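Local coordinates for Glyoxalase/bleomycin resistance protein/dioxygenase (Alicyclobacillus acidocaldarius subsp. acidocaldarius, PDB 3RRI) that is a metalloprotein of the glyoxalase/bleomycin resistance/dioxygenase superfamily and may act as a dioxygenase, although its substrate is not established, at residues A[16-27]-A[116-124]; A[106-114]-A[124-133]. All blocks are in the same frame, centred on the assembly; numbering follows the deposited sequence. Where two conformers were deposited one is given.

Interaction 1: residues A[16-27]-A[116-124]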
loop_
_atom_site.group_PDB
_atom_site.type_symbol
_atom_site.label_atom_id
_atom_site.label_comp_id
_atom_site.label_asym_id
_atom_site.label_seq_id
_atom_site.Cartn_x
_atom_site.Cartn_y
_atom_site.Cartn_z
ATOM N N PRO A 16 -6.090 -33.709 -2.546
ATOM C CA PRO A 16 -6.996 -34.610 -3.217
ATOM C C PRO A 16 -8.491 -34.307 -2.979
ATOM O O PRO A 16 -8.877 -33.876 -1.878
ATOM C CB PRO A 16 -6.638 -35.963 -2.611
ATOM C CG PRO A 16 -6.116 -35.663 -1.300
ATOM C CD PRO A 16 -5.485 -34.298 -1.355
ATOM N N ALA A 17 -9.300 -34.534 -4.004
ATOM C CA ALA A 17 -10.759 -34.498 -3.921
ATOM C C ALA A 17 -11.269 -35.784 -4.520
ATOM O O ALA A 17 -10.954 -36.093 -5.658
ATOM C CB ALA A 17 -11.323 -33.326 -4.688
ATOM N N ARG A 18 -12.080 -36.526 -3.787
ATOM C CA ARG A 18 -12.658 -37.764 -4.326
ATOM C C ARG A 18 -13.708 -37.512 -5.414
ATOM O O ARG A 18 -14.002 -38.397 -6.229
ATOM C CB ARG A 18 -13.242 -38.586 -3.184
ATOM C CG ARG A 18 -14.453 -37.989 -2.565
ATOM C CD ARG A 18 -14.756 -38.689 -1.268
ATOM N NE ARG A 18 -16.040 -38.221 -0.760
ATOM C CZ ARG A 18 -16.593 -38.659 0.365
ATOM N NH1 ARG A 18 -15.972 -39.571 1.098
ATOM N NH2 ARG A 18 -17.788 -38.189 0.740
ATOM N N ASP A 19 -14.272 -36.308 -5.437
ATOM C CA ASP A 19 -15.336 -35.946 -6.359
ATOM C C ASP A 19 -15.324 -34.438 -6.525
ATOM O O ASP A 19 -15.452 -33.707 -5.541
ATOM C CB ASP A 19 -16.697 -36.427 -5.797
ATOM C CG ASP A 19 -17.867 -36.059 -6.701
ATOM O OD1 ASP A 19 -18.223 -34.867 -6.816
ATOM O OD2 ASP A 19 -18.442 -36.990 -7.327
ATOM N N LEU A 20 -15.188 -33.958 -7.755
ATOM C CA LEU A 20 -15.002 -32.532 -7.965
ATOM C C LEU A 20 -16.253 -31.692 -7.687
ATOM O O LEU A 20 -16.142 -30.580 -7.189
ATOM C CB LEU A 20 -14.489 -32.244 -9.371
ATOM C CG LEU A 20 -13.100 -32.794 -9.721
ATOM C CD1 LEU A 20 -12.756 -32.432 -11.193
ATOM C CD2 LEU A 20 -12.018 -32.317 -8.779
ATOM N N ASP A 21 -17.438 -32.192 -8.048
ATOM C CA ASP A 21 -18.677 -31.486 -7.741
ATOM C C ASP A 21 -18.879 -31.343 -6.245
ATOM O O ASP A 21 -19.329 -30.283 -5.780
ATOM C CB ASP A 21 -19.905 -32.159 -8.374
ATOM C CG ASP A 21 -20.021 -31.884 -9.872
ATOM O OD1 ASP A 21 -19.391 -30.923 -10.366
ATOM O OD2 ASP A 21 -20.769 -32.625 -10.540
ATOM N N GLU A 22 -18.548 -32.389 -5.512
ATOM C CA GLU A 22 -18.673 -32.386 -4.055
ATOM C C GLU A 22 -17.692 -31.374 -3.438
ATOM O O GLU A 22 -17.997 -30.704 -2.457
ATOM C CB GLU A 22 -18.389 -33.791 -3.543
ATOM C CG GLU A 22 -18.506 -34.000 -2.048
ATOM C CD GLU A 22 -18.096 -35.392 -1.640
ATOM O OE1 GLU A 22 -17.043 -35.872 -2.134
ATOM O OE2 GLU A 22 -18.801 -36.012 -0.801
ATOM N N ALA A 23 -16.500 -31.267 -4.023
ATOM C CA ALA A 23 -15.504 -30.301 -3.580
ATOM C C ALA A 23 -15.951 -28.852 -3.847
ATOM O O ALA A 23 -15.736 -27.952 -3.012
ATOM C CB ALA A 23 -14.191 -30.568 -4.306
ATOM N N TYR A 24 -16.523 -28.617 -5.028
ATOM C CA TYR A 24 -17.185 -27.353 -5.345
ATOM C C TYR A 24 -18.237 -26.965 -4.300
ATOM O O TYR A 24 -18.236 -25.837 -3.823
ATOM C CB TYR A 24 -17.814 -27.391 -6.750
ATOM C CG TYR A 24 -18.654 -26.177 -7.059
ATOM C CD1 TYR A 24 -18.106 -25.053 -7.649
ATOM C CD2 TYR A 24 -20.011 -26.136 -6.733
ATOM C CE1 TYR A 24 -18.867 -23.940 -7.919
ATOM C CE2 TYR A 24 -20.793 -25.027 -7.012
ATOM C CZ TYR A 24 -20.223 -23.922 -7.611
ATOM O OH TYR A 24 -21.024 -22.822 -7.859
ATOM N N ASP A 25 -19.112 -27.914 -3.963
ATOM C CA ASP A 25 -20.185 -27.689 -2.975
ATOM C C ASP A 25 -19.586 -27.240 -1.641
ATOM O O ASP A 25 -20.097 -26.320 -0.991
ATOM C CB ASP A 25 -21.006 -28.977 -2.763
ATOM C CG ASP A 25 -21.804 -29.412 -4.013
ATOM O OD1 ASP A 25 -21.943 -28.635 -4.994
ATOM O OD2 ASP A 25 -22.307 -30.567 -3.996
ATOM N N PHE A 26 -18.473 -27.854 -1.247
ATOM C CA PHE A 26 -17.840 -27.547 0.012
ATOM C C PHE A 26 -17.150 -26.180 -0.052
ATOM O O PHE A 26 -17.398 -25.289 0.766
ATOM C CB PHE A 26 -16.838 -28.623 0.398
ATOM C CG PHE A 26 -16.176 -28.379 1.709
ATOM C CD1 PHE A 26 -16.784 -28.820 2.896
ATOM C CD2 PHE A 26 -14.958 -27.677 1.800
ATOM C CE1 PHE A 26 -16.191 -28.568 4.103
ATOM C CE2 PHE A 26 -14.360 -27.437 2.996
ATOM C CZ PHE A 26 -14.988 -27.871 4.174
ATOM N N TYR A 27 -16.226 -26.020 -0.998
ATOM C CA TYR A 27 -15.364 -24.857 -0.992
ATOM C C TYR A 27 -16.033 -23.578 -1.487
ATOM O O TYR A 27 -15.731 -22.519 -0.999
ATOM C CB TYR A 27 -14.087 -25.108 -1.828
ATOM C CG TYR A 27 -13.129 -25.991 -1.077
ATOM C CD1 TYR A 27 -12.373 -25.483 -0.034
ATOM C CD2 TYR A 27 -13.011 -27.371 -1.358
ATOM C CE1 TYR A 27 -11.534 -26.282 0.711
ATOM C CE2 TYR A 27 -12.179 -28.197 -0.589
ATOM C CZ TYR A 27 -11.427 -27.653 0.444
ATOM O OH TYR A 27 -10.591 -28.427 1.188
ATOM N N ILE A 116 -13.409 -29.801 8.119
ATOM C CA ILE A 116 -13.010 -31.030 7.412
ATOM C C ILE A 116 -13.786 -31.124 6.134
ATOM O O ILE A 116 -15.009 -30.977 6.107
ATOM C CB ILE A 116 -13.146 -32.294 8.330
ATOM C CG1 ILE A 116 -12.640 -33.570 7.633
ATOM C CG2 ILE A 116 -14.601 -32.443 8.863
ATOM C CD1 ILE A 116 -12.541 -34.797 8.535
ATOM N N ASP A 117 -13.059 -31.258 5.019
ATOM C CA ASP A 117 -13.686 -31.349 3.716
ATOM C C ASP A 117 -14.153 -32.804 3.414
ATOM O O ASP A 117 -13.883 -33.716 4.201
ATOM C CB ASP A 117 -12.825 -30.669 2.611
ATOM C CG ASP A 117 -11.794 -31.559 1.956
ATOM O OD1 ASP A 117 -11.716 -32.748 2.269
ATOM O OD2 ASP A 117 -11.059 -31.018 1.051
ATOM N N PRO A 118 -14.897 -32.995 2.316
ATOM C CA PRO A 118 -15.506 -34.324 2.105
ATOM C C PRO A 118 -14.500 -35.450 1.849
ATOM O O PRO A 118 -14.863 -36.622 1.929
ATOM C CB PRO A 118 -16.427 -34.102 0.904
ATOM C CG PRO A 118 -16.697 -32.644 0.896
ATOM C CD PRO A 118 -15.443 -32.003 1.385
ATOM N N SER A 119 -13.253 -35.089 1.530
ATOM C CA SER A 119 -12.214 -36.059 1.341
ATOM C C SER A 119 -11.237 -36.083 2.516
ATOM O O SER A 119 -10.110 -36.549 2.394
ATOM C CB SER A 119 -11.499 -35.778 0.016
ATOM O OG SER A 119 -12.403 -35.706 -1.035
ATOM N N ASN A 120 -11.701 -35.592 3.680
ATOM C CA ASN A 120 -10.963 -35.637 4.945
ATOM C C ASN A 120 -9.695 -34.795 5.002
ATOM O O ASN A 120 -8.864 -34.995 5.859
ATOM C CB ASN A 120 -10.654 -37.080 5.387
ATOM C CG ASN A 120 -11.908 -37.870 5.723
ATOM O OD1 ASN A 120 -12.948 -37.302 6.114
ATOM N ND2 ASN A 120 -11.817 -39.192 5.571
ATOM N N ASN A 121 -9.585 -33.815 4.103
ATOM C CA ASN A 121 -8.588 -32.765 4.277
ATOM C C ASN A 121 -8.960 -31.850 5.428
ATOM O O ASN A 121 -10.142 -31.460 5.552
ATOM C CB ASN A 121 -8.456 -31.926 3.009
ATOM C CG ASN A 121 -7.890 -32.729 1.862
ATOM O OD1 ASN A 121 -6.735 -33.133 1.905
ATOM N ND2 ASN A 121 -8.713 -32.993 0.881
ATOM N N LEU A 122 -7.981 -31.525 6.255
ATOM C CA LEU A 122 -8.201 -30.692 7.442
ATOM C C LEU A 122 -7.799 -29.229 7.170
ATOM O O LEU A 122 -6.650 -28.959 6.781
ATOM C CB LEU A 122 -7.442 -31.224 8.638
ATOM C CG LEU A 122 -7.873 -32.591 9.215
ATOM C CD1 LEU A 122 -6.971 -32.956 10.373
ATOM C CD2 LEU A 122 -9.373 -32.642 9.634
ATOM N N LEU A 123 -8.752 -28.316 7.381
ATOM C CA LEU A 123 -8.568 -26.885 7.263
ATOM C C LEU A 123 -8.459 -26.328 8.659
ATOM O O LEU A 123 -9.392 -26.502 9.453
ATOM C CB LEU A 123 -9.750 -26.244 6.578
ATOM C CG LEU A 123 -9.936 -26.511 5.074
ATOM C CD1 LEU A 123 -10.336 -27.936 4.854
ATOM C CD2 LEU A 123 -10.942 -25.533 4.484
ATOM N N GLU A 124 -7.366 -25.645 8.959
ATOM C CA GLU A 124 -7.230 -24.969 10.245
ATOM C C GLU A 124 -7.176 -23.463 10.055
ATOM O O GLU A 124 -6.432 -22.957 9.207
ATOM C CB GLU A 124 -5.994 -25.413 11.002
ATOM C CG GLU A 124 -5.917 -24.757 12.389
ATOM C CD GLU A 124 -4.606 -24.952 13.136
ATOM O OE1 GLU A 124 -3.560 -25.230 12.494
ATOM O OE2 GLU A 124 -4.627 -24.818 14.396
HETATM O O HOH W 1 -10.921 -31.868 -1.559
#
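A17 and S119 bring their CA atoms to 5.7 Å where the end of strand 10-17 meets the type I turn from D117 to N120. S119 OG accepts a nearly straight bond (170°) from the backbone N of R18 at 2.9 Å. Beside it N121 ND2 donates to P16 O at 2.9 Å, with the acceptor close to the amide plane and the donor in the carbonyl plane. D117 OD1 takes the backbone N of S119 and of N121 from opposite faces of the carboxylate, the first of these bonds closing an Asx turn. OD2 of this buried carboxylate accepts from N121 ND2 on the syn side and, on the anti side, from Y27 OH at 2.6 Å; a water that bonds P16 O also donates to it. With CG anti to the backbone N (chi1 -179°), F26 puts one ring face over D117 CB, 3.8 Å from centroid to carbon, and its CG lies 3.7 Å from P118 CD. P118 and the extended E22 slide past each other in opposite directions, with P118 CB 3.3 Å from E22 CD. The E22 carboxylate is clasped side-on by R18 NE and NH2, and P118 O stands over the centre of the guanidinium plane, 3.1 Å from R18 CZ. The contact joins the first strand and helix to the turn between the last two strands, consistent with the paired beta-alpha-beta-beta-beta modules of the VOC fold. W60 makes a cation-pi pair with R18, P16 rests on P68 of the second subunit, and Y27 packs on strands 50-56 and 70-74.

Interaction 2: residues A[106-114]-A[124-133]. With ACT (acetate ion), chain D.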
loop_
_atom_site.group_PDB
_atom_site.type_symbol
_atom_site.label_atom_id
_atom_site.label_comp_id
_atom_site.label_asym_id
_atom_site.label_seq_id
_atom_site.Cartn_x
_atom_site.Cartn_y
_atom_site.Cartn_z
ATOM N N LEU A 106 0.741 -18.748 26.831
ATOM C CA LEU A 106 2.059 -18.477 26.274
ATOM C C LEU A 106 1.976 -17.327 25.290
ATOM O O LEU A 106 0.904 -16.979 24.805
ATOM C CB LEU A 106 2.614 -19.706 25.548
ATOM C CG LEU A 106 2.688 -20.985 26.388
ATOM C CD1 LEU A 106 3.470 -22.060 25.618
ATOM C CD2 LEU A 106 3.330 -20.655 27.750
ATOM N N ILE A 107 3.119 -16.712 25.012
ATOM C CA ILE A 107 3.118 -15.570 24.126
ATOM C C ILE A 107 2.531 -15.950 22.757
ATOM O O ILE A 107 1.803 -15.143 22.158
ATOM C CB ILE A 107 4.515 -14.954 24.016
ATOM C CG1 ILE A 107 4.922 -14.369 25.392
ATOM C CG2 ILE A 107 4.549 -13.877 22.935
ATOM C CD1 ILE A 107 4.030 -13.225 25.867
ATOM N N GLU A 108 2.793 -17.181 22.305
ATOM C CA GLU A 108 2.326 -17.648 20.977
ATOM C C GLU A 108 0.936 -18.304 20.989
ATOM O O GLU A 108 0.569 -19.009 20.036
ATOM C CB GLU A 108 3.338 -18.609 20.336
ATOM C CG GLU A 108 3.692 -19.839 21.154
ATOM C CD GLU A 108 4.995 -19.670 21.963
ATOM O OE1 GLU A 108 5.033 -18.769 22.845
ATOM O OE2 GLU A 108 5.972 -20.463 21.724
ATOM N N GLU A 109 0.160 -18.057 22.050
ATOM C CA GLU A 109 -1.210 -18.491 22.111
ATOM C C GLU A 109 -2.017 -18.060 20.898
ATOM O O GLU A 109 -1.947 -16.902 20.463
ATOM C CB GLU A 109 -1.913 -17.885 23.344
ATOM C CG GLU A 109 -3.366 -18.369 23.464
ATOM C CD GLU A 109 -3.987 -18.180 24.836
ATOM O OE1 GLU A 109 -3.374 -17.531 25.706
ATOM O OE2 GLU A 109 -5.107 -18.711 25.024
ATOM N N HIS A 110 -2.830 -18.979 20.380
ATOM C CA HIS A 110 -3.744 -18.623 19.302
ATOM C C HIS A 110 -5.096 -19.345 19.420
ATOM O O HIS A 110 -5.135 -20.467 19.939
ATOM C CB HIS A 110 -3.097 -18.939 17.946
ATOM C CG HIS A 110 -2.466 -20.301 17.850
ATOM N ND1 HIS A 110 -1.219 -20.595 18.369
ATOM C CD2 HIS A 110 -2.875 -21.422 17.207
ATOM C CE1 HIS A 110 -0.903 -21.845 18.074
ATOM N NE2 HIS A 110 -1.883 -22.362 17.349
ATOM N N GLU A 111 -6.180 -18.687 18.971
ATOM C CA GLU A 111 -7.468 -19.345 18.799
ATOM C C GLU A 111 -7.414 -20.138 17.527
ATOM O O GLU A 111 -6.791 -19.697 16.551
ATOM C CB GLU A 111 -8.613 -18.339 18.740
ATOM C CG GLU A 111 -8.795 -17.460 19.989
ATOM C CD GLU A 111 -10.243 -17.019 20.267
ATOM O OE1 GLU A 111 -10.437 -16.226 21.204
ATOM O OE2 GLU A 111 -11.188 -17.452 19.590
ATOM N N THR A 112 -8.100 -21.282 17.498
ATOM C CA THR A 112 -8.043 -22.184 16.362
ATOM C C THR A 112 -9.385 -22.912 16.216
ATOM O O THR A 112 -10.059 -23.183 17.224
ATOM C CB THR A 112 -6.938 -23.225 16.594
ATOM O OG1 THR A 112 -6.884 -24.142 15.512
ATOM C CG2 THR A 112 -7.247 -24.017 17.842
ATOM N N PHE A 113 -9.804 -23.199 14.992
ATOM C CA PHE A 113 -10.818 -24.224 14.744
ATOM C C PHE A 113 -10.439 -24.975 13.476
ATOM O O PHE A 113 -9.711 -24.427 12.643
ATOM C CB PHE A 113 -12.245 -23.670 14.664
ATOM C CG PHE A 113 -12.464 -22.639 13.587
ATOM C CD1 PHE A 113 -12.959 -22.993 12.340
ATOM C CD2 PHE A 113 -12.228 -21.292 13.833
ATOM C CE1 PHE A 113 -13.226 -22.034 11.392
ATOM C CE2 PHE A 113 -12.459 -20.345 12.850
ATOM C CZ PHE A 113 -12.955 -20.730 11.642
ATOM N N PHE A 114 -10.843 -26.233 13.388
ATOM C CA PHE A 114 -10.578 -27.064 12.216
ATOM C C PHE A 114 -11.882 -27.453 11.545
ATOM O O PHE A 114 -12.790 -27.987 12.207
ATOM C CB PHE A 114 -9.903 -28.362 12.609
ATOM C CG PHE A 114 -8.455 -28.254 12.976
ATOM C CD1 PHE A 114 -7.489 -28.781 12.126
ATOM C CD2 PHE A 114 -8.048 -27.706 14.165
ATOM C CE1 PHE A 114 -6.137 -28.739 12.462
ATOM C CE2 PHE A 114 -6.692 -27.631 14.493
ATOM C CZ PHE A 114 -5.736 -28.164 13.637
ATOM N N GLU A 124 -7.366 -25.645 8.959
ATOM C CA GLU A 124 -7.230 -24.969 10.245
ATOM C C GLU A 124 -7.176 -23.463 10.055
ATOM O O GLU A 124 -6.432 -22.957 9.207
ATOM C CB GLU A 124 -5.994 -25.413 11.002
ATOM C CG GLU A 124 -5.917 -24.757 12.389
ATOM C CD GLU A 124 -4.606 -24.952 13.136
ATOM O OE1 GLU A 124 -3.560 -25.230 12.494
ATOM O OE2 GLU A 124 -4.627 -24.818 14.396
ATOM N N PHE A 125 -7.968 -22.724 10.828
ATOM C CA PHE A 125 -7.941 -21.276 10.824
ATOM C C PHE A 125 -7.495 -20.804 12.171
ATOM O O PHE A 125 -7.891 -21.410 13.172
ATOM C CB PHE A 125 -9.296 -20.698 10.419
ATOM C CG PHE A 125 -9.710 -21.136 9.057
ATOM C CD1 PHE A 125 -9.209 -20.454 7.938
ATOM C CD2 PHE A 125 -10.490 -22.241 8.856
ATOM C CE1 PHE A 125 -9.529 -20.868 6.651
ATOM C CE2 PHE A 125 -10.815 -22.643 7.564
ATOM C CZ PHE A 125 -10.314 -21.960 6.460
ATOM N N LYS A 126 -6.655 -19.777 12.204
ATOM C CA LYS A 126 -6.013 -19.344 13.427
ATOM C C LYS A 126 -6.067 -17.822 13.588
ATOM O O LYS A 126 -6.156 -17.082 12.625
ATOM C CB LYS A 126 -4.524 -19.751 13.455
ATOM C CG LYS A 126 -4.239 -21.228 13.396
ATOM C CD LYS A 126 -2.770 -21.553 13.748
ATOM C CE LYS A 126 -1.879 -21.427 12.478
ATOM N NZ LYS A 126 -0.486 -21.991 12.727
ATOM N N TYR A 127 -6.012 -17.383 14.835
ATOM C CA TYR A 127 -5.785 -16.009 15.182
ATOM C C TYR A 127 -4.812 -15.947 16.355
ATOM O O TYR A 127 -5.092 -16.532 17.415
ATOM C CB TYR A 127 -7.112 -15.321 15.570
ATOM C CG TYR A 127 -6.906 -13.994 16.208
ATOM C CD1 TYR A 127 -6.636 -12.879 15.444
ATOM C CD2 TYR A 127 -6.927 -13.844 17.612
ATOM C CE1 TYR A 127 -6.432 -11.668 15.994
ATOM C CE2 TYR A 127 -6.699 -12.614 18.174
ATOM C CZ TYR A 127 -6.433 -11.529 17.366
ATOM O OH TYR A 127 -6.205 -10.279 17.906
ATOM N N TYR A 128 -3.685 -15.235 16.206
ATOM C CA TYR A 128 -2.679 -15.092 17.241
ATOM C C TYR A 128 -2.884 -13.790 17.994
ATOM O O TYR A 128 -3.084 -12.726 17.405
ATOM C CB TYR A 128 -1.230 -15.127 16.653
ATOM C CG TYR A 128 -0.785 -16.504 16.210
ATOM C CD1 TYR A 128 -0.000 -17.290 17.027
ATOM C CD2 TYR A 128 -1.147 -16.995 14.955
ATOM C CE1 TYR A 128 0.405 -18.554 16.636
ATOM C CE2 TYR A 128 -0.744 -18.272 14.530
ATOM C CZ TYR A 128 0.049 -19.039 15.365
ATOM O OH TYR A 128 0.435 -20.289 14.923
ATOM N N PHE A 129 -2.783 -13.877 19.325
ATOM C CA PHE A 129 -2.933 -12.723 20.201
ATOM C C PHE A 129 -1.787 -11.710 20.064
ATOM O O PHE A 129 -1.991 -10.496 20.175
ATOM C CB PHE A 129 -3.171 -13.211 21.639
ATOM C CG PHE A 129 -4.485 -13.922 21.793
ATOM C CD1 PHE A 129 -5.649 -13.195 21.868
ATOM C CD2 PHE A 129 -4.569 -15.301 21.737
ATOM C CE1 PHE A 129 -6.885 -13.837 21.954
ATOM C CE2 PHE A 129 -5.806 -15.953 21.801
ATOM C CZ PHE A 129 -6.954 -15.211 21.919
ATOM N N ASP A 130 -0.595 -12.215 19.721
ATOM C CA ASP A 130 0.565 -11.373 19.361
ATOM C C ASP A 130 0.861 -11.688 17.899
ATOM O O ASP A 130 1.247 -12.811 17.561
ATOM C CB ASP A 130 1.740 -11.678 20.277
ATOM C CG ASP A 130 2.986 -10.859 19.962
ATOM O OD1 ASP A 130 3.090 -10.389 18.819
ATOM O OD2 ASP A 130 3.828 -10.690 20.864
ATOM N N ASP A 131 0.630 -10.684 17.042
ATOM C CA ASP A 131 0.816 -10.871 15.576
ATOM C C ASP A 131 2.204 -11.249 15.118
ATOM O O ASP A 131 2.332 -11.857 14.051
ATOM C CB ASP A 131 0.220 -9.721 14.721
ATOM C CG ASP A 131 0.880 -8.364 14.930
ATOM O OD1 ASP A 131 1.891 -8.253 15.637
ATOM O OD2 ASP A 131 0.348 -7.381 14.339
ATOM N N ARG A 132 3.239 -10.979 15.899
ATOM C CA ARG A 132 4.563 -11.498 15.587
ATOM C C ARG A 132 4.643 -13.014 15.602
ATOM O O ARG A 132 5.545 -13.590 14.952
ATOM C CB ARG A 132 5.628 -10.910 16.501
ATOM C CG ARG A 132 5.990 -9.497 16.125
ATOM C CD ARG A 132 7.031 -8.907 17.042
ATOM N NE ARG A 132 8.356 -9.516 16.883
ATOM C CZ ARG A 132 9.093 -10.101 17.841
ATOM N NH1 ARG A 132 8.678 -10.213 19.103
ATOM N NH2 ARG A 132 10.278 -10.582 17.533
HETATM N N MSE A 133 3.713 -13.678 16.287
HETATM C CA MSE A 133 3.752 -15.122 16.453
HETATM C C MSE A 133 3.060 -15.849 15.304
HETATM O O MSE A 133 2.968 -17.091 15.307
HETATM C CB MSE A 133 3.096 -15.517 17.774
HETATM C CG MSE A 133 3.790 -14.939 18.972
HETATM SE SE MSE A 133 5.658 -15.566 19.181
HETATM C CE MSE A 133 6.614 -13.934 18.694
HETATM C C ACT D . 2.328 -23.017 15.687
HETATM O O ACT D . 1.954 -21.970 16.306
HETATM O OXT ACT D . 1.838 -23.246 14.548
HETATM C CH3 ACT D . 3.338 -23.942 16.287
HETATM O O HOH W 2 0.094 -15.144 19.923
#
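H110 to F114 pair antiparallel with E124 to Y128 in the beta hairpin of strands 110-116 and 122-128, their directions 167° apart. E111 and F113 form hydrogen-bonded pairs with Y127 and F125; among these bonds F125 N meets F113 O at 3.0 Å. On the face bearing H110, T112 and F114, E124 extends with CG anti to the backbone N (chi1 -176°), which lays its CG over the F114 ring, 3.8 Å from the centroid, and lets the anti lone pair of E124 OE2 accept from T112 OG1 at 2.6 Å. H110 and Y128 lie side by side and point the same way, their ring planes 35° apart, with H110 CB over the centre of the Y128 ring. The imidazole is steadied by ND1, which bonds E108 O in the ring plane at 2.9 Å. Y128 OH accepts from K126 NZ at 2.9 Å and donates to an acetate oxygen, ACT O, at 2.7 Å. R37 of the second subunit also holds this acetate, which probably came from the crystallisation liquor. On the other face, F125 CB covers the F113 ring at 4.2 Å from its centroid, beneath helix 78-90. One water joins I107 O, E109 O and D130 N. Such a hairpin closes a VOC-type module; E124, packed against H70 and with H12 of the second subunit bonded to its backbone O, occupies a position consistent with the family's metal site.

How the interactions relate
Both interactions use strand 122-128 and share E124, although their centres are about 24 Å apart, on opposite sides of the chain's centre. Both are largely buried, but interaction 1 has an exposed margin at R18, whereas none of the touching residues of interaction 2 is exposed. The first joins the N-terminal strand and helix to the loop leading into strand 122-128, so polar side chains do most of the fastening around a turn. The second joins neighbouring strands within one sheet, where backbone bonds set the register and aromatic rings pack on both faces. F114 packs on L122 and L123, linking the two contacts, and the second subunit touches both.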